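Local coordinates for protein peptide ABC transporter permease (Staphylococcus hominis, PDB 6EXS) that probably imports peptides across the cell membrane as a POT family transporter and binds a thioalcohol-conjugated dipeptide, a precursor of human axillary malodour, at residues L97-H102 with F120-S125; R16-L21 with K202-S206. All blocks are in the same frame, centred on the assembly; numbering follows the deposited sequence.

Contact 1 of 2, residues L97-H102 with F120-S125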
ATOM      1  N   LEU A  97      -1.031  15.158 -10.872  1.00 36.20           N
ATOM      2  CA  LEU A  97       0.283  15.013 -10.258  1.00 35.25           C
ATOM      3  C   LEU A  97       0.872  13.606 -10.477  1.00 40.39           C
ATOM      4  O   LEU A  97       2.049  13.503 -10.826  1.00 40.80           O
ATOM      5  CB  LEU A  97       0.218  15.390  -8.775  1.00 34.60           C
ATOM      6  CG  LEU A  97       0.036  16.885  -8.493  1.00 39.63           C
ATOM      7  CD1 LEU A  97      -0.223  17.128  -7.034  1.00 39.61           C
ATOM      8  CD2 LEU A  97       1.265  17.694  -8.912  1.00 43.74           C
ATOM      9  N   ILE A  98       0.037  12.536 -10.344  1.00 35.95           N
ATOM     10  CA  ILE A  98       0.429  11.138 -10.576  1.00 34.54           C
ATOM     11  C   ILE A  98       0.888  10.946 -12.047  1.00 40.43           C
ATOM     12  O   ILE A  98       1.937  10.333 -12.266  1.00 39.43           O
ATOM     13  CB  ILE A  98      -0.683  10.139 -10.125  1.00 35.89           C
ATOM     14  CG1 ILE A  98      -0.746  10.043  -8.593  1.00 34.49           C
ATOM     15  CG2 ILE A  98      -0.508   8.741 -10.761  1.00 35.42           C
ATOM     16  CD1 ILE A  98      -2.070   9.527  -8.043  1.00 40.28           C
ATOM     17  N   ILE A  99       0.129  11.506 -13.039  1.00 38.49           N
ATOM     18  CA  ILE A  99       0.488  11.442 -14.476  1.00 39.11           C
ATOM     19  C   ILE A  99       1.864  12.102 -14.736  1.00 42.53           C
ATOM     20  O   ILE A  99       2.628  11.601 -15.562  1.00 41.22           O
ATOM     21  CB  ILE A  99      -0.612  12.039 -15.393  1.00 43.47           C
ATOM     22  CG1 ILE A  99      -1.900  11.255 -15.236  1.00 44.95           C
ATOM     23  CG2 ILE A  99      -0.192  12.019 -16.872  1.00 45.77           C
ATOM     24  CD1 ILE A  99      -3.155  11.956 -15.656  1.00 58.18           C
ATOM     25  N   ILE A 100       2.159  13.232 -14.038  1.00 38.92           N
ATOM     26  CA  ILE A 100       3.418  13.965 -14.179  1.00 38.79           C
ATOM     27  C   ILE A 100       4.578  13.073 -13.732  1.00 40.91           C
ATOM     28  O   ILE A 100       5.573  12.976 -14.448  1.00 40.25           O
ATOM     29  CB  ILE A 100       3.375  15.367 -13.499  1.00 42.49           C
ATOM     30  CG1 ILE A 100       2.258  16.245 -14.124  1.00 43.20           C
ATOM     31  CG2 ILE A 100       4.747  16.077 -13.569  1.00 43.63           C
ATOM     32  CD1 ILE A 100       1.926  17.599 -13.373  1.00 48.07           C
ATOM     33  N   GLY A 101       4.389  12.374 -12.607  1.00 36.37           N
ATOM     34  CA  GLY A 101       5.342  11.411 -12.064  1.00 35.36           C
ATOM     35  C   GLY A 101       5.630  10.269 -13.020  1.00 39.96           C
ATOM     36  O   GLY A 101       6.760   9.800 -13.104  1.00 41.29           O
ATOM     37  N   HIS A 102       4.626   9.820 -13.763  1.00 36.84           N
ATOM     38  CA  HIS A 102       4.807   8.758 -14.743  1.00 37.04           C
ATOM     39  C   HIS A 102       5.562   9.283 -15.974  1.00 42.17           C
ATOM     40  O   HIS A 102       6.370   8.544 -16.544  1.00 42.02           O
ATOM     41  CB  HIS A 102       3.464   8.109 -15.123  1.00 37.27           C
ATOM     42  CG  HIS A 102       2.883   7.212 -14.065  1.00 39.82           C
ATOM     43  ND1 HIS A 102       3.381   5.941 -13.841  1.00 40.89           N
ATOM     44  CD2 HIS A 102       1.821   7.409 -13.249  1.00 41.27           C
ATOM     45  CE1 HIS A 102       2.632   5.422 -12.881  1.00 39.64           C
ATOM     46  NE2 HIS A 102       1.682   6.269 -12.492  1.00 40.16           N
ATOM     47  N   PHE A 120       6.227  13.413  -7.265  1.00 38.17           N
ATOM     48  CA  PHE A 120       4.898  13.654  -7.834  1.00 36.68           C
ATOM     49  C   PHE A 120       3.909  12.522  -7.520  1.00 38.43           C
ATOM     50  O   PHE A 120       2.738  12.795  -7.245  1.00 36.93           O
ATOM     51  CB  PHE A 120       4.989  13.927  -9.348  1.00 38.46           C
ATOM     52  CG  PHE A 120       5.514  15.295  -9.725  1.00 40.25           C
ATOM     53  CD1 PHE A 120       4.751  16.437  -9.509  1.00 43.25           C
ATOM     54  CD2 PHE A 120       6.750  15.437 -10.338  1.00 42.60           C
ATOM     55  CE1 PHE A 120       5.233  17.700  -9.862  1.00 45.04           C
ATOM     56  CE2 PHE A 120       7.236  16.702 -10.685  1.00 46.44           C
ATOM     57  CZ  PHE A 120       6.473  17.824 -10.446  1.00 45.07           C
ATOM     58  N   ILE A 121       4.380  11.252  -7.531  1.00 34.18           N
ATOM     59  CA  ILE A 121       3.504  10.121  -7.217  1.00 32.58           C
ATOM     60  C   ILE A 121       3.217  10.072  -5.701  1.00 37.18           C
ATOM     61  O   ILE A 121       2.060   9.839  -5.346  1.00 37.72           O
ATOM     62  CB  ILE A 121       3.971   8.773  -7.832  1.00 34.57           C
ATOM     63  CG1 ILE A 121       3.833   8.834  -9.385  1.00 34.86           C
ATOM     64  CG2 ILE A 121       3.179   7.565  -7.255  1.00 33.16           C
ATOM     65  CD1 ILE A 121       4.715   7.842 -10.201  1.00 39.98           C
ATOM     66  N   ILE A 122       4.207  10.373  -4.819  1.00 33.46           N
ATOM     67  CA  ILE A 122       3.972  10.424  -3.361  1.00 33.23           C
ATOM     68  C   ILE A 122       2.871  11.462  -3.042  1.00 38.98           C
ATOM     69  O   ILE A 122       1.903  11.127  -2.362  1.00 38.73           O
ATOM     70  CB  ILE A 122       5.262  10.639  -2.510  1.00 36.13           C
ATOM     71  CG1 ILE A 122       6.131   9.370  -2.497  1.00 35.36           C
ATOM     72  CG2 ILE A 122       4.914  11.066  -1.054  1.00 37.94           C
ATOM     73  CD1 ILE A 122       7.604   9.629  -2.301  1.00 39.10           C
ATOM     74  N   ILE A 123       3.007  12.688  -3.592  1.00 36.57           N
ATOM     75  CA  ILE A 123       2.087  13.802  -3.385  1.00 37.61           C
ATOM     76  C   ILE A 123       0.723  13.540  -4.027  1.00 41.38           C
ATOM     77  O   ILE A 123      -0.300  13.750  -3.370  1.00 42.06           O
ATOM     78  CB  ILE A 123       2.716  15.164  -3.818  1.00 42.03           C
ATOM     79  CG1 ILE A 123       3.934  15.485  -2.913  1.00 42.67           C
ATOM     80  CG2 ILE A 123       1.652  16.303  -3.766  1.00 44.08           C
ATOM     81  CD1 ILE A 123       4.533  16.807  -3.094  1.00 50.94           C
ATOM     82  N   GLY A 124       0.727  13.096  -5.285  1.00 35.97           N
ATOM     83  CA  GLY A 124      -0.487  12.768  -6.016  1.00 34.81           C
ATOM     84  C   GLY A 124      -1.307  11.695  -5.330  1.00 39.10           C
ATOM     85  O   GLY A 124      -2.510  11.881  -5.149  1.00 39.80           O
ATOM     86  N   SER A 125      -0.659  10.568  -4.920  1.00 35.40           N
ATOM     87  CA  SER A 125      -1.292   9.434  -4.223  1.00 34.37           C
ATOM     88  C   SER A 125      -1.886   9.827  -2.853  1.00 39.30           C
ATOM     89  O   SER A 125      -2.992   9.406  -2.525  1.00 39.43           O
ATOM     90  CB  SER A 125      -0.335   8.253  -4.088  1.00 36.21           C
ATOM     91  OG  SER A 125       0.141   7.824  -5.358  1.00 42.39           O
TER
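The carbonyl oxygen of Ile121 is gripped twice by the residue one turn on. Ser125 OG sits 2.8 Å from Ile121 O, tilted 35° out of the carbonyl plane, while Ser125 N makes the usual helical bond from the opposite face. With its hydroxyl folded back onto its own helix, Ser125 meets the other segment through Ile98, whose CD1 lies 3.6 Å from Ser125 N. The axes of 97-102 and 120-125 approach to 7.5 Å and run antiparallel at 162°. Two glycines, one on each helix, allow this closeness: Leu97 CB rests 3.9 Å from Gly124 CA, and Phe120 CB is 3.7 Å from Gly101 N. These are consecutive helices in the N-terminal half of a Major Facilitator fold, packed as an antiparallel hairpin. The Phe120 ring is met from two directions. With CG1 beside the backbone N (chi1 -60°), the CG2 branch of Ile100 points the other way and stands over the centre of one face, 3.7 Å from the Phe120 ring centroid, as a CH-pi contact; Leu97 CD2 comes in near the ring plane, 3.8 Å from Phe120 CD1. A bound monoolein lipid also touches this phenylalanine. Deeper in, Ile121 reaches past Gly101 and sets CD1 over the His102 imidazole, 4.1 Å from its centroid, a second CH-pi contact. Helix 16-44 also packs against that histidine, through Ser31 and Met35.

Contact 2 of 2, residues R16-L21 with K202-S206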
ATOM      1  N   ARG A  16     -24.332   4.844 -10.480  1.00 45.22           N
ATOM      2  CA  ARG A  16     -23.542   4.904 -11.737  1.00 44.65           C
ATOM      3  C   ARG A  16     -22.124   5.450 -11.558  1.00 47.44           C
ATOM      4  O   ARG A  16     -21.211   5.062 -12.299  1.00 46.05           O
ATOM      5  CB  ARG A  16     -24.280   5.671 -12.838  1.00 46.03           C
ATOM      6  CG  ARG A  16     -24.040   5.085 -14.223  1.00 56.56           C
ATOM      7  CD  ARG A  16     -24.753   5.843 -15.333  1.00 63.55           C
ATOM      8  NE  ARG A  16     -26.192   5.920 -15.094  1.00 76.26           N
ATOM      9  CZ  ARG A  16     -27.066   4.988 -15.457  1.00 97.73           C
ATOM     10  NH1 ARG A  16     -26.661   3.905 -16.108  1.00 86.82           N
ATOM     11  NH2 ARG A  16     -28.355   5.137 -15.179  1.00 89.66           N
ATOM     12  N   GLY A  17     -21.963   6.310 -10.551  1.00 43.74           N
ATOM     13  CA  GLY A  17     -20.694   6.897 -10.145  1.00 42.45           C
ATOM     14  C   GLY A  17     -19.669   5.871  -9.695  1.00 46.01           C
ATOM     15  O   GLY A  17     -18.469   6.140  -9.784  1.00 45.23           O
ATOM     16  N   LEU A  18     -20.123   4.678  -9.210  1.00 43.10           N
ATOM     17  CA  LEU A  18     -19.216   3.586  -8.831  1.00 42.23           C
ATOM     18  C   LEU A  18     -18.522   3.060 -10.105  1.00 45.46           C
ATOM     19  O   LEU A  18     -17.334   2.751 -10.057  1.00 44.52           O
ATOM     20  CB  LEU A  18     -19.923   2.434  -8.066  1.00 42.46           C
ATOM     21  CG  LEU A  18     -19.002   1.271  -7.607  1.00 46.64           C
ATOM     22  CD1 LEU A  18     -18.041   1.705  -6.502  1.00 46.81           C
ATOM     23  CD2 LEU A  18     -19.791   0.080  -7.146  1.00 48.52           C
ATOM     24  N   GLY A  19     -19.259   3.020 -11.223  1.00 41.75           N
ATOM     25  CA  GLY A  19     -18.749   2.607 -12.528  1.00 40.96           C
ATOM     26  C   GLY A  19     -17.664   3.523 -13.043  1.00 43.27           C
ATOM     27  O   GLY A  19     -16.617   3.055 -13.500  1.00 42.38           O
ATOM     28  N   VAL A  20     -17.889   4.844 -12.908  1.00 39.36           N
ATOM     29  CA  VAL A  20     -16.939   5.880 -13.307  1.00 38.09           C
ATOM     30  C   VAL A  20     -15.658   5.717 -12.496  1.00 39.92           C
ATOM     31  O   VAL A  20     -14.594   5.617 -13.094  1.00 39.71           O
ATOM     32  CB  VAL A  20     -17.547   7.313 -13.202  1.00 42.37           C
ATOM     33  CG1 VAL A  20     -16.524   8.392 -13.563  1.00 41.84           C
ATOM     34  CG2 VAL A  20     -18.779   7.444 -14.086  1.00 43.42           C
ATOM     35  N   LEU A  21     -15.775   5.587 -11.155  1.00 35.49           N
ATOM     36  CA  LEU A  21     -14.634   5.479 -10.233  1.00 33.69           C
ATOM     37  C   LEU A  21     -13.925   4.123 -10.269  1.00 38.32           C
ATOM     38  O   LEU A  21     -12.723   4.067  -9.957  1.00 38.01           O
ATOM     39  CB  LEU A  21     -15.011   5.884  -8.807  1.00 32.92           C
ATOM     40  CG  LEU A  21     -15.514   7.338  -8.693  1.00 38.04           C
ATOM     41  CD1 LEU A  21     -15.903   7.671  -7.301  1.00 38.40           C
ATOM     42  CD2 LEU A  21     -14.508   8.355  -9.245  1.00 38.88           C
ATOM     43  N   LYS A 202     -22.116  14.522 -14.153  1.00 57.33           N
ATOM     44  CA  LYS A 202     -23.493  14.039 -13.997  1.00 58.11           C
ATOM     45  C   LYS A 202     -23.636  12.825 -13.049  1.00 60.21           C
ATOM     46  O   LYS A 202     -24.677  12.691 -12.388  1.00 60.75           O
ATOM     47  CB  LYS A 202     -24.173  13.769 -15.360  1.00 62.21           C
ATOM     48  CG  LYS A 202     -23.526  12.707 -16.243  1.00 82.40           C
ATOM     49  CD  LYS A 202     -24.571  11.970 -17.080  1.00 96.84           C
ATOM     50  CE  LYS A 202     -23.948  10.891 -17.933  1.00109.12           C
ATOM     51  NZ  LYS A 202     -24.971  10.168 -18.736  1.00119.22           N
ATOM     52  N   ASN A 203     -22.604  11.968 -12.966  1.00 53.94           N
ATOM     53  CA  ASN A 203     -22.614  10.751 -12.147  1.00 52.34           C
ATOM     54  C   ASN A 203     -22.316  10.959 -10.650  1.00 53.93           C
ATOM     55  O   ASN A 203     -22.782  10.169  -9.830  1.00 53.16           O
ATOM     56  CB  ASN A 203     -21.654   9.712 -12.735  1.00 51.81           C
ATOM     57  CG  ASN A 203     -21.991   9.284 -14.146  1.00 77.07           C
ATOM     58  OD1 ASN A 203     -22.027  10.083 -15.082  1.00 68.16           O
ATOM     59  ND2 ASN A 203     -22.207   7.999 -14.340  1.00 73.90           N
ATOM     60  N   LEU A 204     -21.530  11.989 -10.297  1.00 48.99           N
ATOM     61  CA  LEU A 204     -21.109  12.244  -8.909  1.00 47.42           C
ATOM     62  C   LEU A 204     -21.742  13.501  -8.283  1.00 53.12           C
ATOM     63  O   LEU A 204     -21.735  13.646  -7.057  1.00 51.64           O
ATOM     64  CB  LEU A 204     -19.558  12.283  -8.788  1.00 45.43           C
ATOM     65  CG  LEU A 204     -18.756  11.157  -9.470  1.00 47.51           C
ATOM     66  CD1 LEU A 204     -17.279  11.510  -9.544  1.00 47.20           C
ATOM     67  CD2 LEU A 204     -18.949   9.824  -8.771  1.00 45.77           C
ATOM     68  N   GLY A 205     -22.311  14.359  -9.129  1.00 51.97           N
ATOM     69  CA  GLY A 205     -22.993  15.587  -8.742  1.00 53.15           C
ATOM     70  C   GLY A 205     -22.232  16.486  -7.791  1.00 57.10           C
ATOM     71  O   GLY A 205     -21.076  16.839  -8.046  1.00 56.71           O
ATOM     72  N   SER A 206     -22.889  16.842  -6.680  1.00 53.90           N
ATOM     73  CA  SER A 206     -22.370  17.722  -5.632  1.00 53.88           C
ATOM     74  C   SER A 206     -21.444  17.042  -4.616  1.00 56.00           C
ATOM     75  O   SER A 206     -20.790  17.744  -3.844  1.00 55.89           O
ATOM     76  CB  SER A 206     -23.529  18.382  -4.895  1.00 58.81           C
ATOM     77  OG  SER A 206     -24.350  17.396  -4.292  1.00 67.43           O
TER
HETATM   78  O   HOH W   1     -23.898   7.768  -9.197  1.00 36.23           O
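The N-terminal end of helix 16-44 meets the last turn of helix 178-204, with Gly17 CA and Asn203 CA 4.7 Å apart. Just beyond, Gly205 turns out of the helix with a positive phi of 50°, and its carbonyl is bonded to Arg88. A water joins the two backbones, accepting from Gly17 N at 2.8 Å and donating to Asn203 O at 2.7 Å. Gly17 lets the segments close up: Leu204 CD2 lies 3.7 Å from Gly17 CA, where no side chain intervenes. Around this point the Asn203 side chain wedges between Arg16 and Val20. The aliphatic part of Arg16 passes obliquely across the end of the Asn203 side chain, and Val20 CG2 presses on it from the neighbouring turn, 3.7 Å from Asn203 CG; with CG1 anti to the backbone N (chi1 178°), Val20 turns CG2 to that side. On the far flank of Gly17, Leu21 CD1 touches Leu204 CD2 at 4.0 Å, and Leu21 continues onto Ile132 and Ile135 of helix 110-137. The contact thus joins the first and sixth helices of the N-terminal six-helix bundle of the Major Facilitator fold, probably at its cytoplasmic side.

Overall arrangement
From the N terminus the chain enters helix 16-44, whose N-terminal end supplies one side of contact 2. It then runs through helices 56-72 and 74-106 and turns back into 110-137, so that contact 1 closes a short hairpin. Helices 147-174 and 178-204 follow, and 202-206 returns to 16-21, so contact 1 is nested inside the much longer loop closed by contact 2. The centres are 23 Å apart and the nearest atoms about 12 Å. Helices 16-44 and 178-204, which meet in contact 2, also flank contact 1, through Glu28 and Met189 against Ile98. The side chain of Ser125 is about 12 Å from the bound peptide conjugate.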